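WbmS, polysaccharide deacetylase involved in O-antigen biosynthesis (Bordetella bronchiseptica, PDB 3HFT) probably removes acetyl groups from a polysaccharide during O-antigen biosynthesis, using a bound zinc ion. Local coordinates at residues W35-A48 / W196-P209. Numbering follows the deposited sequence.
With EDO (1,2-ethanediol), chain F; EDO (1,2-ethanediol), chain D.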
# COMPACT_ATOMS: atom_id res chain seq x y z
N TRP A 35 -11.19 -11.14 13.94
CA TRP A 35 -10.28 -11.42 12.82
C TRP A 35 -9.12 -12.34 13.11
O TRP A 35 -8.58 -12.95 12.19
CB TRP A 35 -9.67 -10.12 12.29
CG TRP A 35 -8.54 -9.51 13.15
CD1 TRP A 35 -7.19 -9.94 13.25
CD2 TRP A 35 -8.63 -8.35 13.95
NE1 TRP A 35 -6.49 -9.11 14.07
CE2 TRP A 35 -7.34 -8.13 14.53
CE3 TRP A 35 -9.65 -7.46 14.23
CZ2 TRP A 35 -7.08 -7.06 15.36
CZ3 TRP A 35 -9.40 -6.38 15.06
CH2 TRP A 35 -8.12 -6.18 15.63
N ARG A 36 -8.68 -12.42 14.35
CA ARG A 36 -7.46 -13.14 14.67
C ARG A 36 -7.58 -14.60 14.39
O ARG A 36 -8.46 -15.29 14.92
CB ARG A 36 -7.10 -12.89 16.12
CG ARG A 36 -5.67 -13.09 16.44
CD ARG A 36 -5.43 -12.68 17.88
NE ARG A 36 -4.22 -13.31 18.39
CZ ARG A 36 -3.04 -12.72 18.46
NH1 ARG A 36 -2.88 -11.45 18.05
NH2 ARG A 36 -2.00 -13.41 18.95
N GLY A 37 -6.71 -15.09 13.53
CA GLY A 37 -6.75 -16.50 13.13
C GLY A 37 -7.85 -16.89 12.15
O GLY A 37 -7.98 -18.06 11.79
N ARG A 38 -8.64 -15.92 11.69
CA ARG A 38 -9.74 -16.21 10.81
C ARG A 38 -9.29 -16.05 9.38
O ARG A 38 -8.26 -15.42 9.10
CB ARG A 38 -10.93 -15.29 11.11
CG ARG A 38 -11.39 -15.41 12.55
CD ARG A 38 -12.61 -14.57 12.79
NE ARG A 38 -13.83 -15.28 12.46
CZ ARG A 38 -15.05 -14.73 12.37
NH1 ARG A 38 -15.24 -13.41 12.57
NH2 ARG A 38 -16.10 -15.51 12.07
N ILE A 39 -10.09 -16.63 8.49
CA ILE A 39 -9.81 -16.64 7.07
C ILE A 39 -10.89 -15.83 6.36
O ILE A 39 -12.09 -16.01 6.61
CB ILE A 39 -9.78 -18.06 6.52
CG1 ILE A 39 -8.69 -18.89 7.25
CG2 ILE A 39 -9.58 -18.03 5.01
CD1 ILE A 39 -8.75 -20.40 7.01
N PHE A 40 -10.45 -14.91 5.52
CA PHE A 40 -11.34 -14.08 4.71
C PHE A 40 -11.09 -14.34 3.22
O PHE A 40 -10.10 -13.87 2.65
CB PHE A 40 -11.11 -12.60 5.01
CG PHE A 40 -11.38 -12.22 6.45
CD1 PHE A 40 -10.48 -12.53 7.43
CD2 PHE A 40 -12.56 -11.59 6.80
CE1 PHE A 40 -10.74 -12.21 8.76
CE2 PHE A 40 -12.81 -11.25 8.12
CZ PHE A 40 -11.89 -11.57 9.10
N LEU A 41 -11.95 -15.17 2.61
CA LEU A 41 -11.83 -15.45 1.19
C LEU A 41 -12.42 -14.28 0.43
O LEU A 41 -13.57 -13.85 0.71
CB LEU A 41 -12.57 -16.74 0.82
CG LEU A 41 -12.07 -18.05 1.44
CD1 LEU A 41 -13.04 -19.22 1.10
CD2 LEU A 41 -10.67 -18.36 0.97
N THR A 42 -11.64 -13.73 -0.48
CA THR A 42 -12.08 -12.60 -1.28
C THR A 42 -11.89 -12.93 -2.76
O THR A 42 -10.94 -13.62 -3.14
CB THR A 42 -11.35 -11.27 -0.88
OG1 THR A 42 -9.98 -11.32 -1.28
CG2 THR A 42 -11.47 -10.99 0.64
N PHE A 43 -12.81 -12.42 -3.57
CA PHE A 43 -12.83 -12.68 -4.99
C PHE A 43 -12.91 -11.39 -5.78
O PHE A 43 -13.85 -10.65 -5.67
CB PHE A 43 -14.02 -13.58 -5.30
CG PHE A 43 -13.91 -14.92 -4.63
CD1 PHE A 43 -13.25 -15.96 -5.26
CD2 PHE A 43 -14.42 -15.12 -3.36
CE1 PHE A 43 -13.07 -17.17 -4.62
CE2 PHE A 43 -14.26 -16.32 -2.71
CZ PHE A 43 -13.58 -17.35 -3.33
N ASP A 44 -11.86 -11.11 -6.55
CA ASP A 44 -11.80 -10.01 -7.48
C ASP A 44 -12.36 -10.56 -8.82
O ASP A 44 -11.74 -11.41 -9.49
CB ASP A 44 -10.37 -9.55 -7.70
CG ASP A 44 -9.78 -8.84 -6.48
OD1 ASP A 44 -10.51 -8.54 -5.52
OD2 ASP A 44 -8.56 -8.57 -6.51
N ILE A 45 -13.55 -10.12 -9.16
CA ILE A 45 -14.31 -10.71 -10.27
C ILE A 45 -13.58 -10.50 -11.61
O ILE A 45 -13.57 -11.38 -12.45
CB ILE A 45 -15.78 -10.26 -10.22
CG1 ILE A 45 -16.44 -10.83 -8.94
CG2 ILE A 45 -16.57 -10.67 -11.51
CD1 ILE A 45 -17.92 -10.38 -8.71
N ASP A 46 -12.93 -9.35 -11.78
CA ASP A 46 -12.14 -9.03 -12.98
C ASP A 46 -12.82 -9.37 -14.30
O ASP A 46 -12.23 -10.02 -15.18
CB ASP A 46 -10.75 -9.67 -12.91
CG ASP A 46 -9.84 -8.93 -11.96
OD1 ASP A 46 -10.39 -8.20 -11.11
OD2 ASP A 46 -8.60 -9.07 -12.05
N TRP A 47 -14.05 -8.90 -14.46
CA TRP A 47 -14.77 -9.01 -15.73
C TRP A 47 -14.97 -10.44 -16.24
O TRP A 47 -15.17 -10.64 -17.43
CB TRP A 47 -14.11 -8.13 -16.82
CG TRP A 47 -14.02 -6.69 -16.38
CD1 TRP A 47 -15.00 -5.75 -16.49
CD2 TRP A 47 -12.94 -6.06 -15.68
NE1 TRP A 47 -14.59 -4.58 -15.92
CE2 TRP A 47 -13.33 -4.73 -15.42
CE3 TRP A 47 -11.68 -6.49 -15.24
CZ2 TRP A 47 -12.51 -3.82 -14.76
CZ3 TRP A 47 -10.85 -5.58 -14.58
CH2 TRP A 47 -11.28 -4.26 -14.35
N ALA A 48 -14.95 -11.43 -15.35
CA ALA A 48 -15.21 -12.81 -15.76
C ALA A 48 -16.57 -12.98 -16.44
O ALA A 48 -17.57 -12.39 -16.04
CB ALA A 48 -15.13 -13.73 -14.54
N TRP A 196 0.67 -20.35 4.59
CA TRP A 196 0.45 -18.93 4.73
C TRP A 196 -0.27 -18.52 6.01
O TRP A 196 -0.32 -17.32 6.35
CB TRP A 196 -0.40 -18.46 3.51
CG TRP A 196 -1.52 -19.39 3.25
CD1 TRP A 196 -1.52 -20.44 2.39
CD2 TRP A 196 -2.79 -19.42 3.91
NE1 TRP A 196 -2.71 -21.13 2.48
CE2 TRP A 196 -3.52 -20.50 3.39
CE3 TRP A 196 -3.37 -18.62 4.90
CZ2 TRP A 196 -4.79 -20.85 3.85
CZ3 TRP A 196 -4.64 -18.96 5.34
CH2 TRP A 196 -5.34 -20.05 4.81
N TYR A 197 -0.83 -19.51 6.72
CA TYR A 197 -1.74 -19.27 7.83
C TYR A 197 -1.09 -18.66 9.06
O TYR A 197 -0.08 -19.15 9.55
CB TYR A 197 -2.46 -20.59 8.23
CG TYR A 197 -3.49 -20.39 9.32
CD1 TYR A 197 -4.65 -19.65 9.10
CD2 TYR A 197 -3.28 -20.92 10.59
CE1 TYR A 197 -5.61 -19.46 10.13
CE2 TYR A 197 -4.23 -20.73 11.62
CZ TYR A 197 -5.38 -20.00 11.38
OH TYR A 197 -6.28 -19.82 12.41
N GLN A 198 -1.72 -17.61 9.57
CA GLN A 198 -1.33 -16.95 10.79
C GLN A 198 -2.42 -17.17 11.86
O GLN A 198 -3.51 -16.57 11.80
CB GLN A 198 -1.16 -15.45 10.53
CG GLN A 198 -0.29 -15.12 9.31
CD GLN A 198 0.09 -13.67 9.22
OE1 GLN A 198 -0.44 -12.82 9.96
NE2 GLN A 198 1.04 -13.37 8.31
N PRO A 199 -2.15 -18.03 12.84
CA PRO A 199 -3.16 -18.21 13.89
C PRO A 199 -3.31 -16.95 14.70
O PRO A 199 -4.32 -16.75 15.38
CB PRO A 199 -2.58 -19.31 14.77
CG PRO A 199 -1.18 -19.43 14.40
CD PRO A 199 -0.96 -18.86 13.08
N ASP A 200 -2.28 -16.10 14.62
CA ASP A 200 -2.16 -14.87 15.39
C ASP A 200 -2.36 -13.59 14.58
O ASP A 200 -2.13 -12.50 15.09
CB ASP A 200 -0.79 -14.79 16.08
CG ASP A 200 0.39 -15.10 15.13
OD1 ASP A 200 0.21 -15.49 13.96
OD2 ASP A 200 1.54 -14.98 15.61
N GLY A 201 -2.81 -13.72 13.34
CA GLY A 201 -3.02 -12.56 12.49
C GLY A 201 -4.27 -12.72 11.67
O GLY A 201 -5.02 -13.70 11.85
N ILE A 202 -4.53 -11.75 10.81
CA ILE A 202 -5.63 -11.80 9.87
C ILE A 202 -5.19 -12.48 8.58
O ILE A 202 -4.10 -12.21 8.09
CB ILE A 202 -6.21 -10.38 9.62
CG1 ILE A 202 -7.57 -10.51 8.94
CG2 ILE A 202 -5.23 -9.48 8.83
CD1 ILE A 202 -8.24 -9.18 8.72
N ASN A 203 -6.03 -13.37 8.03
CA ASN A 203 -5.69 -14.13 6.82
C ASN A 203 -6.64 -13.87 5.66
O ASN A 203 -7.71 -14.49 5.56
CB ASN A 203 -5.73 -15.62 7.16
CG ASN A 203 -4.79 -16.00 8.28
OD1 ASN A 203 -3.61 -16.33 8.02
ND2 ASN A 203 -5.30 -16.05 9.52
N VAL A 204 -6.31 -12.89 4.82
CA VAL A 204 -7.14 -12.53 3.69
C VAL A 204 -6.46 -13.08 2.43
O VAL A 204 -5.25 -12.87 2.20
CB VAL A 204 -7.37 -11.00 3.60
CG1 VAL A 204 -8.36 -10.68 2.47
CG2 VAL A 204 -7.84 -10.42 4.94
N LEU A 205 -7.24 -13.83 1.63
CA LEU A 205 -6.73 -14.39 0.38
C LEU A 205 -7.58 -13.83 -0.75
O LEU A 205 -8.78 -13.59 -0.57
CB LEU A 205 -6.79 -15.92 0.39
CG LEU A 205 -5.92 -16.65 1.42
CD1 LEU A 205 -6.68 -16.86 2.75
CD2 LEU A 205 -5.47 -18.00 0.91
N ASP A 206 -6.96 -13.62 -1.91
CA ASP A 206 -7.62 -13.08 -3.08
C ASP A 206 -7.55 -14.07 -4.25
O ASP A 206 -6.45 -14.42 -4.71
CB ASP A 206 -6.95 -11.78 -3.48
CG ASP A 206 -7.64 -11.06 -4.64
OD1 ASP A 206 -8.77 -11.46 -5.04
OD2 ASP A 206 -7.05 -10.04 -5.10
N PHE A 207 -8.72 -14.49 -4.73
CA PHE A 207 -8.84 -15.38 -5.90
C PHE A 207 -9.59 -14.68 -7.04
O PHE A 207 -10.45 -13.87 -6.80
CB PHE A 207 -9.62 -16.63 -5.56
CG PHE A 207 -8.92 -17.57 -4.60
CD1 PHE A 207 -9.05 -17.43 -3.24
CD2 PHE A 207 -8.17 -18.64 -5.09
CE1 PHE A 207 -8.43 -18.34 -2.37
CE2 PHE A 207 -7.54 -19.53 -4.23
CZ PHE A 207 -7.66 -19.37 -2.87
N HIS A 208 -9.26 -15.06 -8.26
CA HIS A 208 -9.99 -14.62 -9.46
C HIS A 208 -10.75 -15.82 -10.03
O HIS A 208 -10.18 -16.89 -10.19
CB HIS A 208 -9.03 -14.08 -10.52
CG HIS A 208 -8.23 -12.91 -10.04
ND1 HIS A 208 -7.06 -13.06 -9.33
CD2 HIS A 208 -8.47 -11.58 -10.11
CE1 HIS A 208 -6.60 -11.86 -9.01
NE2 HIS A 208 -7.44 -10.95 -9.46
N PRO A 209 -12.04 -15.62 -10.33
CA PRO A 209 -12.87 -16.64 -10.96
C PRO A 209 -12.20 -17.31 -12.16
O PRO A 209 -12.25 -18.54 -12.25
CB PRO A 209 -14.12 -15.86 -11.34
CG PRO A 209 -14.27 -14.89 -10.23
CD PRO A 209 -12.83 -14.45 -9.93
C1 EDO F . -5.79 -6.68 -8.17
O1 EDO F . -5.98 -6.27 -9.54
C2 EDO F . -6.20 -8.15 -8.07
O2 EDO F . -7.44 -8.43 -8.79
C1 EDO D . -5.25 -11.77 -13.99
O1 EDO D . -4.32 -12.64 -13.34
C2 EDO D . -6.66 -12.00 -13.43
O2 EDO D . -7.48 -10.84 -13.62
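Pro209 lies against the turn of the chain that follows Asp44: Pro209 CD sits 3.3 Å from Asp44 O, and its CB meets the methyl of Ala48. Pro209 also packs on Val52 and Thr56 of helix 50-63. The carboxylate of Asp44 is turned to Asp206, and Asp44 OD2 lies 2.5 Å from Asp206 OD2; the other oxygen, Asp44 OD1, forms a salt bridge with Arg125. With Asp206 CG anti to the backbone N (chi1 -175°), its carboxylate is carried back to the Asp44 side.

Asp44 closes strand 39-44 and Asp206 is the next-to-last residue of its neighbour 203-207 in a parallel sheet, and the carboxyl ends of these strands face the zinc site, as in the polysaccharide deacetylase family. Asp46 OD1 binds the zinc with His92 and His127, while Asp46 OD2 comes within 3.2 Å of His208 CD2. His208 NE2 donates to O2 of an ethanediol at 2.6 Å, N-H...O 164°, and Asp179 holds ND1 of the same ring.

Regular parallel bonding runs back from there, with Phe207 N to Thr42 O nearly straight at 170°. Leu205 O accepts twice, from Thr42 N and from Thr42 OG1 at 2.7 Å, the hydroxyl standing above the carbonyl plane.

At the far end Gly37, with a positive phi in a type II turn, makes a CA-H...O contact with Gln198 O, at the start of the type I turn 198-201. Tyr197 OH donates to Gly37 O at 2.5 Å, in the carbonyl plane on a lone pair, and Gly37 N reaches Gly201 O. Asn203 ND2 bridges Arg38 O, at 3.1 Å, and Gln198 O, both close to its amide plane, while Asn203 OD1 receives Gln198 N, which fixes the amide's rotation.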